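Local structure of iron uptake protein A2 (Synechocystis sp., 2VOZ) at residues A130-Y135 against V245-P250; K159-P164 against T206-A211; P79-F84 against K270-R275. The protein binds ferric iron and probably serves as a substrate-binding component of a periplasmic ABC transporter for iron import. All blocks are in the same frame, centred on the assembly; numbering follows the deposited sequence. Where two conformers were deposited one is given.

How the interactions relate
Interactions 1 and 2 lie on the same side of the chain's centre, with centres about 12 Å apart. They touch where Ile209 of helix 205-213 packs on Tyr134 and Val245. Both are buried: interaction 1 is an antiparallel strand pair with four backbone hydrogen bonds and aromatic side chains, whereas interaction 2 sets a helix against a strand and its continuation with no direct hydrogen bond across. Interaction 3 lies at the far side of the centre, about 37 Å from interaction 1 between centres, and is only partly buried. There an aspartate carboxylate accepts two hydrogen bonds, probably strengthened by its charge. All three reach the same branched sheet, whose long strands 124-136 and 261-268 pair with each other.

Interaction 1 (A130-Y135 against V245-P250); sequences ARVLYY and VSLFFP. With SO4 (sulfate ion), chain E.
Tyr135 lays one ring face over Ser246: the CB of Ser246 is 4.0 Å from the ring centroid, 30° off the normal, a CH-pi contact. At the edge of the same ring, Phe248 CB approaches Tyr135 CE1 at 3.8 Å. Placing CG between the backbone N and the carbonyl carbon (chi1 67°) brings the Tyr135 ring back over the neighbouring strand. The Phe249 ring meets Ala130 CB at its edge, while Leu247 CD2 sits 3.6 Å above one face, toward the rim. On the other side of the sheet from Tyr135, Tyr134 CE2 meets Leu247 CB at 3.7 Å, and the hydroxyl of Tyr134 is bonded to Asn223 O.

The backbones pair antiparallel, with Leu133-Phe248 and Tyr135-Ser246 hydrogen-bonded and Tyr134-Leu247 the non-hydrogen-bonded pair between them; Phe248 N reaches Leu133 O at 2.7 Å. In this solute-binding-protein fold strand 124-136 is bonded along its other edge to strand 219-223. Its Arg131 turns away to Asp205 and Asn170, close to the iron ligand Tyr169.

Leu247 N bonds sulfate O1 at 2.8 Å, almost straight (176°), and Ser246 OG, also bonded to Arg137, donates to sulfate O2 at 2.9 Å. The outer edge of strand 245-248 therefore presents donors that can take up an anion, here probably from the crystallisation liquor, while the inner edge spends its N-H and C=O groups on strand 124-136.

Interaction 2 (K159-P164 against T206-A211); sequences KILVRP and TAQIRA
Gln208 NE2, which comes to 3.7 Å from Arg163 CA, is gripped by two carbonyls beyond the contact, those of Glu202 and Asn204. With both bonds made, the rotation of the buried amide is fixed. The amide lies over the peptide joining Val162 to Arg163, and Gln208 CD stands 3.7 Å from Val162 C. The chain reaches this place by folding at its second torsion (chi2 -51°). Gln208 OE1 is turned toward Val162 N, but at 3.5 Å the pair is not a hydrogen bond. A water lies 2.7 Å from Gln208 OE1; its further link to Val162 O is weak, and because acceptors around it outnumber its protons a true bridge is doubtful.

Strand 160-161 runs parallel to strand 219-223, and helix 205-213 belongs to the helical connection between them, a beta-alpha-beta crossover in this periplasmic binding protein. The contact thus packs the last helix of the crossover on its first strand and on the chain just after it.

The apolar half belongs to Leu161. With CG anti to the carbonyl carbon (chi1 -67°), Leu161 points CD1 at the helix, where it meets Ala211 CB (3.6 Å) and Gln208 O (3.6 Å). Arg163 contributes its CB beside Gln208 NE2, and its side chain runs on to pack against Tyr169, a ligand of the iron site. On the same helix Arg210 forms salt bridges to Asp238 and to Glu66 of a neighbouring subunit.

Interaction 3 (P79-F84 against K270-R275); sequences PGDILF and KNAPNR
Asp81 leaves the backbone beside Ala272, whose CB is 3.7 Å from Asp81 CA. From CB the chain places CG anti to the carbonyl carbon (chi1 -73°), which swings the carboxylate across to Asn274, with Asp81 CG 3.7 Å from Asn274 CB. Asp81 OD1 accepts from Asn274 N at 2.8 Å and also lies against Pro273 CD at 3.2 Å. Asp81 OD2 accepts from Asn274 ND2 at 2.7 Å. Both oxygens are met on the syn side, the donor to OD1 standing 22° out of the carboxylate plane. The carboxylate and amide planes are 61° apart, yet OD2 still lies near the Asn274 amide plane, so the twist does not spoil that bond.

Asp81 directly precedes strand 82-86, which lies between the parallel strand 35-40 and the antiparallel strand 261-268. Asn274 stands at the N-cap position of helix 275-285, but its side chain makes no capping bond. The carboxylate therefore ties the start of a sheet strand to the loop leading into a helix, and Asp81 OD2 has a second donor in Asn37 N of strand 35-40. At the surface, Pro79 O meets Pro273 CG at 3.3 Å. Ala272 CA makes a CA-H...O contact with Gly80 O at 3.5 Å.

Interaction 1 (A130-Y135 against V245-P250)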
loop_
_atom_site.group_PDB
_atom_site.type_symbol
_atom_site.label_atom_id
_atom_site.label_comp_id
_atom_site.label_asym_id
_atom_site.label_seq_id
_atom_site.Cartn_x
_atom_site.Cartn_y
_atom_site.Cartn_z
ATOM N N ALA B 130 14.583 -11.564 20.256
ATOM C CA ALA B 130 14.698 -12.174 21.591
ATOM C C ALA B 130 13.304 -12.427 22.102
ATOM O O ALA B 130 12.416 -11.608 21.851
ATOM C CB ALA B 130 15.442 -11.188 22.550
ATOM N N ARG B 131 13.094 -13.541 22.804
ATOM C CA ARG B 131 11.797 -13.810 23.403
ATOM C C ARG B 131 11.969 -13.366 24.868
ATOM O O ARG B 131 12.707 -13.972 25.643
ATOM C CB ARG B 131 11.370 -15.291 23.252
ATOM C CG ARG B 131 9.862 -15.493 23.585
ATOM C CD ARG B 131 9.301 -16.610 22.724
ATOM N NE ARG B 131 7.854 -16.750 22.858
ATOM C CZ ARG B 131 6.952 -15.938 22.287
ATOM N NH1 ARG B 131 7.339 -14.903 21.545
ATOM N NH2 ARG B 131 5.650 -16.170 22.450
ATOM N N VAL B 132 11.333 -12.254 25.202
ATOM C CA VAL B 132 11.622 -11.578 26.450
ATOM C C VAL B 132 10.414 -11.619 27.379
ATOM O O VAL B 132 9.382 -12.190 27.045
ATOM C CB VAL B 132 12.030 -10.107 26.203
ATOM C CG1 VAL B 132 13.368 -10.023 25.433
ATOM C CG2 VAL B 132 10.900 -9.290 25.489
ATOM N N LEU B 133 10.557 -10.991 28.546
ATOM C CA LEU B 133 9.437 -10.844 29.451
ATOM C C LEU B 133 8.954 -9.418 29.424
ATOM O O LEU B 133 9.757 -8.471 29.218
ATOM C CB LEU B 133 9.857 -11.180 30.871
ATOM C CG LEU B 133 10.538 -12.533 31.080
ATOM C CD1 LEU B 133 10.690 -12.871 32.580
ATOM C CD2 LEU B 133 9.764 -13.631 30.383
ATOM N N TYR B 134 7.647 -9.277 29.596
ATOM C CA TYR B 134 7.008 -7.980 29.753
ATOM C C TYR B 134 6.336 -7.980 31.107
ATOM O O TYR B 134 5.810 -9.002 31.554
ATOM C CB TYR B 134 5.987 -7.742 28.641
ATOM C CG TYR B 134 6.706 -7.587 27.328
ATOM C CD1 TYR B 134 6.801 -8.646 26.437
ATOM C CD2 TYR B 134 7.375 -6.410 27.029
ATOM C CE1 TYR B 134 7.479 -8.518 25.220
ATOM C CE2 TYR B 134 8.060 -6.265 25.829
ATOM C CZ TYR B 134 8.110 -7.327 24.934
ATOM O OH TYR B 134 8.788 -7.152 23.751
ATOM N N TYR B 135 6.342 -6.841 31.774
ATOM C CA TYR B 135 5.747 -6.825 33.121
ATOM C C TYR B 135 5.037 -5.532 33.408
ATOM O O TYR B 135 5.405 -4.471 32.887
ATOM C CB TYR B 135 6.804 -7.113 34.204
ATOM C CG TYR B 135 7.858 -6.019 34.359
ATOM C CD1 TYR B 135 9.064 -6.072 33.625
ATOM C CD2 TYR B 135 7.628 -4.914 35.229
ATOM C CE1 TYR B 135 10.051 -5.083 33.757
ATOM C CE2 TYR B 135 8.621 -3.940 35.384
ATOM C CZ TYR B 135 9.804 -4.019 34.637
ATOM O OH TYR B 135 10.746 -3.004 34.760
ATOM N N VAL B 245 3.673 -0.945 30.801
ATOM C CA VAL B 245 4.348 -2.255 30.691
ATOM C C VAL B 245 5.794 -2.009 30.329
ATOM O O VAL B 245 6.066 -1.126 29.509
ATOM C CB VAL B 245 3.660 -3.104 29.574
ATOM C CG1 VAL B 245 4.383 -4.448 29.418
ATOM C CG2 VAL B 245 2.155 -3.300 29.872
ATOM N N SER B 246 6.743 -2.740 30.947
ATOM C CA SER B 246 8.161 -2.614 30.577
ATOM C C SER B 246 8.702 -3.931 30.040
ATOM O O SER B 246 8.149 -4.992 30.302
ATOM C CB SER B 246 9.026 -2.146 31.749
ATOM O OG SER B 246 8.773 -0.755 32.039
ATOM N N LEU B 247 9.801 -3.831 29.298
ATOM C CA LEU B 247 10.468 -4.996 28.710
ATOM C C LEU B 247 11.589 -5.416 29.676
ATOM O O LEU B 247 12.359 -4.581 30.141
ATOM C CB LEU B 247 11.055 -4.598 27.345
ATOM C CG LEU B 247 11.804 -5.656 26.522
ATOM C CD1 LEU B 247 11.739 -5.223 25.067
ATOM C CD2 LEU B 247 13.261 -5.785 26.932
ATOM N N PHE B 248 11.686 -6.710 29.957
ATOM C CA PHE B 248 12.748 -7.252 30.795
ATOM C C PHE B 248 13.447 -8.379 30.037
ATOM O O PHE B 248 12.763 -9.328 29.610
ATOM C CB PHE B 248 12.128 -7.811 32.092
ATOM C CG PHE B 248 13.122 -8.484 33.002
ATOM C CD1 PHE B 248 13.891 -7.708 33.910
ATOM C CD2 PHE B 248 13.290 -9.867 32.973
ATOM C CE1 PHE B 248 14.826 -8.339 34.765
ATOM C CE2 PHE B 248 14.234 -10.509 33.813
ATOM C CZ PHE B 248 14.992 -9.742 34.711
ATOM N N PHE B 249 14.771 -8.287 29.893
ATOM C CA PHE B 249 15.553 -9.370 29.321
ATOM C C PHE B 249 15.825 -10.439 30.377
ATOM O O PHE B 249 16.544 -10.171 31.349
ATOM C CB PHE B 249 16.898 -8.899 28.748
ATOM C CG PHE B 249 16.792 -8.081 27.488
ATOM C CD1 PHE B 249 16.564 -8.685 26.248
ATOM C CD2 PHE B 249 16.959 -6.694 27.535
ATOM C CE1 PHE B 249 16.474 -7.921 25.079
ATOM C CE2 PHE B 249 16.873 -5.935 26.371
ATOM C CZ PHE B 249 16.613 -6.547 25.141
ATOM N N PRO B 250 15.260 -11.639 30.190
ATOM C CA PRO B 250 15.535 -12.716 31.123
ATOM C C PRO B 250 16.852 -13.458 30.880
ATOM O O PRO B 250 17.433 -13.404 29.790
ATOM C CB PRO B 250 14.380 -13.679 30.862
ATOM C CG PRO B 250 14.200 -13.542 29.370
ATOM C CD PRO B 250 14.301 -12.066 29.151
HETATM S S SO4 E . 11.427 -0.038 29.213
HETATM O O1 SO4 E . 10.809 -1.280 28.742
HETATM O O2 SO4 E . 10.591 0.649 30.234
HETATM O O3 SO4 E . 12.750 -0.317 29.808
HETATM O O4 SO4 E . 11.620 0.880 28.079
#

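Interaction 2 (K159-P164 against T206-A211)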
loop_
_atom_site.group_PDB
_atom_site.type_symbol
_atom_site.label_atom_id
_atom_site.label_comp_id
_atom_site.label_asym_id
_atom_site.label_seq_id
_atom_site.Cartn_x
_atom_site.Cartn_y
_atom_site.Cartn_z
ATOM N N LYS B 159 -0.907 -15.150 37.064
ATOM C CA LYS B 159 -0.265 -13.930 36.561
ATOM C C LYS B 159 0.356 -13.997 35.152
ATOM O O LYS B 159 0.659 -12.948 34.571
ATOM C CB LYS B 159 0.760 -13.439 37.579
ATOM C CG LYS B 159 0.107 -12.828 38.818
ATOM C CD LYS B 159 1.142 -12.386 39.839
ATOM C CE LYS B 159 0.430 -11.682 40.985
ATOM N NZ LYS B 159 1.360 -11.121 42.011
ATOM N N ILE B 160 0.579 -15.199 34.635
ATOM C CA ILE B 160 1.353 -15.360 33.397
ATOM C C ILE B 160 0.508 -15.324 32.139
ATOM O O ILE B 160 -0.525 -16.017 32.016
ATOM C CB ILE B 160 2.174 -16.666 33.445
ATOM C CG1 ILE B 160 3.099 -16.693 34.700
ATOM C CG2 ILE B 160 2.959 -16.867 32.123
ATOM C CD1 ILE B 160 4.168 -15.574 34.815
ATOM N N LEU B 161 0.942 -14.516 31.166
ATOM C CA LEU B 161 0.277 -14.433 29.872
ATOM C C LEU B 161 1.168 -14.899 28.729
ATOM O O LEU B 161 2.266 -14.405 28.581
ATOM C CB LEU B 161 -0.081 -12.992 29.583
ATOM C CG LEU B 161 -1.141 -12.464 30.540
ATOM C CD1 LEU B 161 -0.988 -10.943 30.574
ATOM C CD2 LEU B 161 -2.548 -12.872 30.077
ATOM N N VAL B 162 0.691 -15.872 27.952
ATOM C CA VAL B 162 1.416 -16.313 26.759
ATOM C C VAL B 162 0.428 -16.803 25.716
ATOM O O VAL B 162 -0.675 -17.249 26.080
ATOM C CB VAL B 162 2.470 -17.392 27.111
ATOM C CG1 VAL B 162 1.786 -18.682 27.589
ATOM C CG2 VAL B 162 3.411 -17.650 25.920
ATOM N N ARG B 163 0.822 -16.707 24.435
ATOM C CA ARG B 163 -0.094 -17.105 23.357
ATOM C C ARG B 163 -0.153 -18.640 23.266
ATOM O O ARG B 163 0.577 -19.334 23.966
ATOM C CB ARG B 163 0.338 -16.465 22.053
ATOM C CG ARG B 163 1.652 -17.037 21.532
ATOM C CD ARG B 163 2.148 -16.272 20.324
ATOM N NE ARG B 163 1.191 -16.237 19.215
ATOM C CZ ARG B 163 1.366 -15.456 18.154
ATOM N NH1 ARG B 163 2.430 -14.657 18.099
ATOM N NH2 ARG B 163 0.475 -15.469 17.162
ATOM N N PRO B 164 -1.076 -19.181 22.453
ATOM C CA PRO B 164 -1.239 -20.622 22.334
ATOM C C PRO B 164 0.023 -21.437 21.972
ATOM O O PRO B 164 0.927 -20.934 21.292
ATOM C CB PRO B 164 -2.299 -20.750 21.245
ATOM C CG PRO B 164 -3.173 -19.543 21.428
ATOM C CD PRO B 164 -2.110 -18.459 21.693
ATOM N N THR B 206 1.439 -9.492 20.782
ATOM C CA THR B 206 1.109 -8.142 21.265
ATOM C C THR B 206 -0.119 -8.184 22.151
ATOM O O THR B 206 -0.204 -7.411 23.110
ATOM C CB THR B 206 0.965 -7.158 20.119
ATOM O OG1 THR B 206 2.142 -7.232 19.303
ATOM C CG2 THR B 206 0.714 -5.716 20.658
ATOM N N ALA B 207 -1.043 -9.108 21.874
ATOM C CA ALA B 207 -2.221 -9.306 22.749
ATOM C C ALA B 207 -1.791 -9.594 24.190
ATOM O O ALA B 207 -2.468 -9.211 25.151
ATOM C CB ALA B 207 -3.138 -10.480 22.219
ATOM N N GLN B 208 -0.683 -10.322 24.372
ATOM C CA GLN B 208 -0.214 -10.594 25.753
ATOM C C GLN B 208 0.291 -9.313 26.437
ATOM O O GLN B 208 0.083 -9.082 27.631
ATOM C CB GLN B 208 0.873 -11.674 25.753
ATOM C CG GLN B 208 0.554 -12.843 24.791
ATOM C CD GLN B 208 -0.848 -13.414 25.013
ATOM O OE1 GLN B 208 -1.299 -13.558 26.157
ATOM N NE2 GLN B 208 -1.521 -13.787 23.921
ATOM N N ILE B 209 0.987 -8.491 25.671
ATOM C CA ILE B 209 1.524 -7.228 26.233
ATOM C C ILE B 209 0.327 -6.338 26.592
ATOM O O ILE B 209 0.272 -5.767 27.695
ATOM C CB ILE B 209 2.403 -6.528 25.203
ATOM C CG1 ILE B 209 3.555 -7.463 24.785
ATOM C CG2 ILE B 209 2.999 -5.224 25.768
ATOM C CD1 ILE B 209 4.441 -6.865 23.662
ATOM N N ARG B 210 -0.642 -6.256 25.682
ATOM C CA ARG B 210 -1.826 -5.432 25.960
ATOM C C ARG B 210 -2.628 -5.947 27.143
ATOM O O ARG B 210 -3.221 -5.150 27.888
ATOM C CB ARG B 210 -2.712 -5.326 24.738
ATOM C CG ARG B 210 -2.060 -4.525 23.611
ATOM C CD ARG B 210 -3.143 -4.296 22.525
ATOM N NE ARG B 210 -2.564 -3.796 21.291
ATOM C CZ ARG B 210 -2.295 -2.508 21.055
ATOM N NH1 ARG B 210 -2.549 -1.576 21.992
ATOM N NH2 ARG B 210 -1.759 -2.146 19.879
ATOM N N ALA B 211 -2.603 -7.269 27.332
ATOM C CA ALA B 211 -3.380 -7.897 28.425
ATOM C C ALA B 211 -2.817 -7.458 29.783
ATOM O O ALA B 211 -3.571 -7.331 30.750
ATOM C CB ALA B 211 -3.384 -9.429 28.283
HETATM O O HOH W 1 -3.221 -15.324 26.976
#

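Interaction 3 (P79-F84 against K270-R275)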
loop_
_atom_site.group_PDB
_atom_site.type_symbol
_atom_site.label_atom_id
_atom_site.label_comp_id
_atom_site.label_asym_id
_atom_site.label_seq_id
_atom_site.Cartn_x
_atom_site.Cartn_y
_atom_site.Cartn_z
ATOM N N PRO B 79 11.646 -24.156 -9.276
ATOM C CA PRO B 79 12.571 -23.099 -9.655
ATOM C C PRO B 79 13.012 -22.242 -8.462
ATOM O O PRO B 79 13.692 -21.250 -8.664
ATOM C CB PRO B 79 11.742 -22.246 -10.617
ATOM C CG PRO B 79 10.367 -22.366 -10.151
ATOM C CD PRO B 79 10.244 -23.767 -9.524
ATOM N N GLY B 80 12.606 -22.604 -7.242
ATOM C CA GLY B 80 12.986 -21.781 -6.084
ATOM C C GLY B 80 14.482 -21.820 -5.930
ATOM O O GLY B 80 15.092 -22.889 -6.055
ATOM N N ASP B 81 15.085 -20.652 -5.670
ATOM C CA ASP B 81 16.503 -20.573 -5.358
ATOM C C ASP B 81 16.745 -20.536 -3.851
ATOM O O ASP B 81 17.615 -21.226 -3.334
ATOM C CB ASP B 81 17.116 -19.339 -6.015
ATOM C CG ASP B 81 17.260 -19.517 -7.529
ATOM O OD1 ASP B 81 17.885 -20.529 -7.896
ATOM O OD2 ASP B 81 16.745 -18.682 -8.327
ATOM N N ILE B 82 15.973 -19.693 -3.176
ATOM C CA ILE B 82 16.156 -19.469 -1.749
ATOM C C ILE B 82 14.792 -19.521 -1.079
ATOM O O ILE B 82 13.812 -18.972 -1.602
ATOM C CB ILE B 82 16.702 -18.032 -1.462
ATOM C CG1 ILE B 82 18.060 -17.738 -2.112
ATOM C CG2 ILE B 82 16.740 -17.743 0.070
ATOM C CD1 ILE B 82 19.207 -18.319 -1.414
ATOM N N LEU B 83 14.730 -20.161 0.090
ATOM C CA LEU B 83 13.591 -19.984 0.975
ATOM C C LEU B 83 14.077 -19.196 2.175
ATOM O O LEU B 83 15.040 -19.582 2.859
ATOM C CB LEU B 83 13.037 -21.328 1.439
ATOM C CG LEU B 83 11.945 -21.324 2.502
ATOM C CD1 LEU B 83 10.652 -20.659 1.939
ATOM C CD2 LEU B 83 11.668 -22.779 2.943
ATOM N N PHE B 84 13.401 -18.095 2.386
ATOM C CA PHE B 84 13.643 -17.240 3.537
ATOM C C PHE B 84 12.422 -17.333 4.431
ATOM O O PHE B 84 11.278 -17.099 3.980
ATOM C CB PHE B 84 13.840 -15.781 3.117
ATOM C CG PHE B 84 14.255 -14.920 4.269
ATOM C CD1 PHE B 84 13.322 -14.550 5.255
ATOM C CD2 PHE B 84 15.579 -14.589 4.431
ATOM C CE1 PHE B 84 13.741 -13.817 6.377
ATOM C CE2 PHE B 84 16.018 -13.851 5.557
ATOM C CZ PHE B 84 15.104 -13.460 6.506
ATOM N N LYS B 270 17.327 -27.124 -2.687
ATOM C CA LYS B 270 17.973 -28.285 -3.290
ATOM C C LYS B 270 18.154 -28.195 -4.779
ATOM O O LYS B 270 19.206 -28.529 -5.314
ATOM C CB LYS B 270 17.152 -29.522 -3.003
ATOM C CG LYS B 270 17.857 -30.834 -3.313
ATOM C CD LYS B 270 17.193 -31.969 -2.549
ATOM C CE LYS B 270 17.636 -31.990 -1.080
ATOM N NZ LYS B 270 17.039 -33.157 -0.338
ATOM N N ASN B 271 17.151 -27.822 -5.520
ATOM C CA ASN B 271 17.535 -27.906 -6.941
ATOM C C ASN B 271 17.582 -26.523 -7.560
ATOM O O ASN B 271 17.167 -26.312 -8.706
ATOM C CB ASN B 271 16.669 -28.943 -7.685
ATOM C CG ASN B 271 17.107 -30.412 -7.399
ATOM O OD1 ASN B 271 18.293 -30.721 -7.193
ATOM N ND2 ASN B 271 16.143 -31.304 -7.397
ATOM N N ALA B 272 18.083 -25.559 -6.774
ATOM C CA ALA B 272 18.092 -24.161 -7.209
ATOM C C ALA B 272 18.642 -24.009 -8.631
ATOM O O ALA B 272 19.760 -24.446 -8.928
ATOM C CB ALA B 272 18.905 -23.298 -6.255
ATOM N N PRO B 273 17.860 -23.396 -9.521
ATOM C CA PRO B 273 18.368 -23.166 -10.883
ATOM C C PRO B 273 19.531 -22.170 -10.949
ATOM O O PRO B 273 20.402 -22.292 -11.825
ATOM C CB PRO B 273 17.150 -22.606 -11.627
ATOM C CG PRO B 273 16.266 -22.088 -10.607
ATOM C CD PRO B 273 16.460 -22.983 -9.389
ATOM N N ASN B 274 19.541 -21.203 -10.029
ATOM C CA ASN B 274 20.532 -20.129 -10.031
ATOM C C ASN B 274 21.414 -20.245 -8.780
ATOM O O ASN B 274 21.441 -19.347 -7.943
ATOM C CB ASN B 274 19.837 -18.747 -10.029
ATOM C CG ASN B 274 18.861 -18.545 -11.175
ATOM O OD1 ASN B 274 19.266 -18.253 -12.306
ATOM N ND2 ASN B 274 17.551 -18.631 -10.877
ATOM N N ARG B 275 22.117 -21.363 -8.644
ATOM C CA ARG B 275 22.782 -21.701 -7.399
ATOM C C ARG B 275 23.838 -20.684 -6.994
ATOM O O ARG B 275 23.889 -20.270 -5.824
ATOM C CB ARG B 275 23.404 -23.094 -7.454
ATOM C CG ARG B 275 23.978 -23.550 -6.127
ATOM C CD ARG B 275 24.631 -24.904 -6.322
ATOM N NE ARG B 275 25.004 -25.477 -5.036
ATOM C CZ ARG B 275 26.192 -25.313 -4.465
ATOM N NH1 ARG B 275 26.443 -25.859 -3.282
ATOM N NH2 ARG B 275 27.124 -24.600 -5.078
#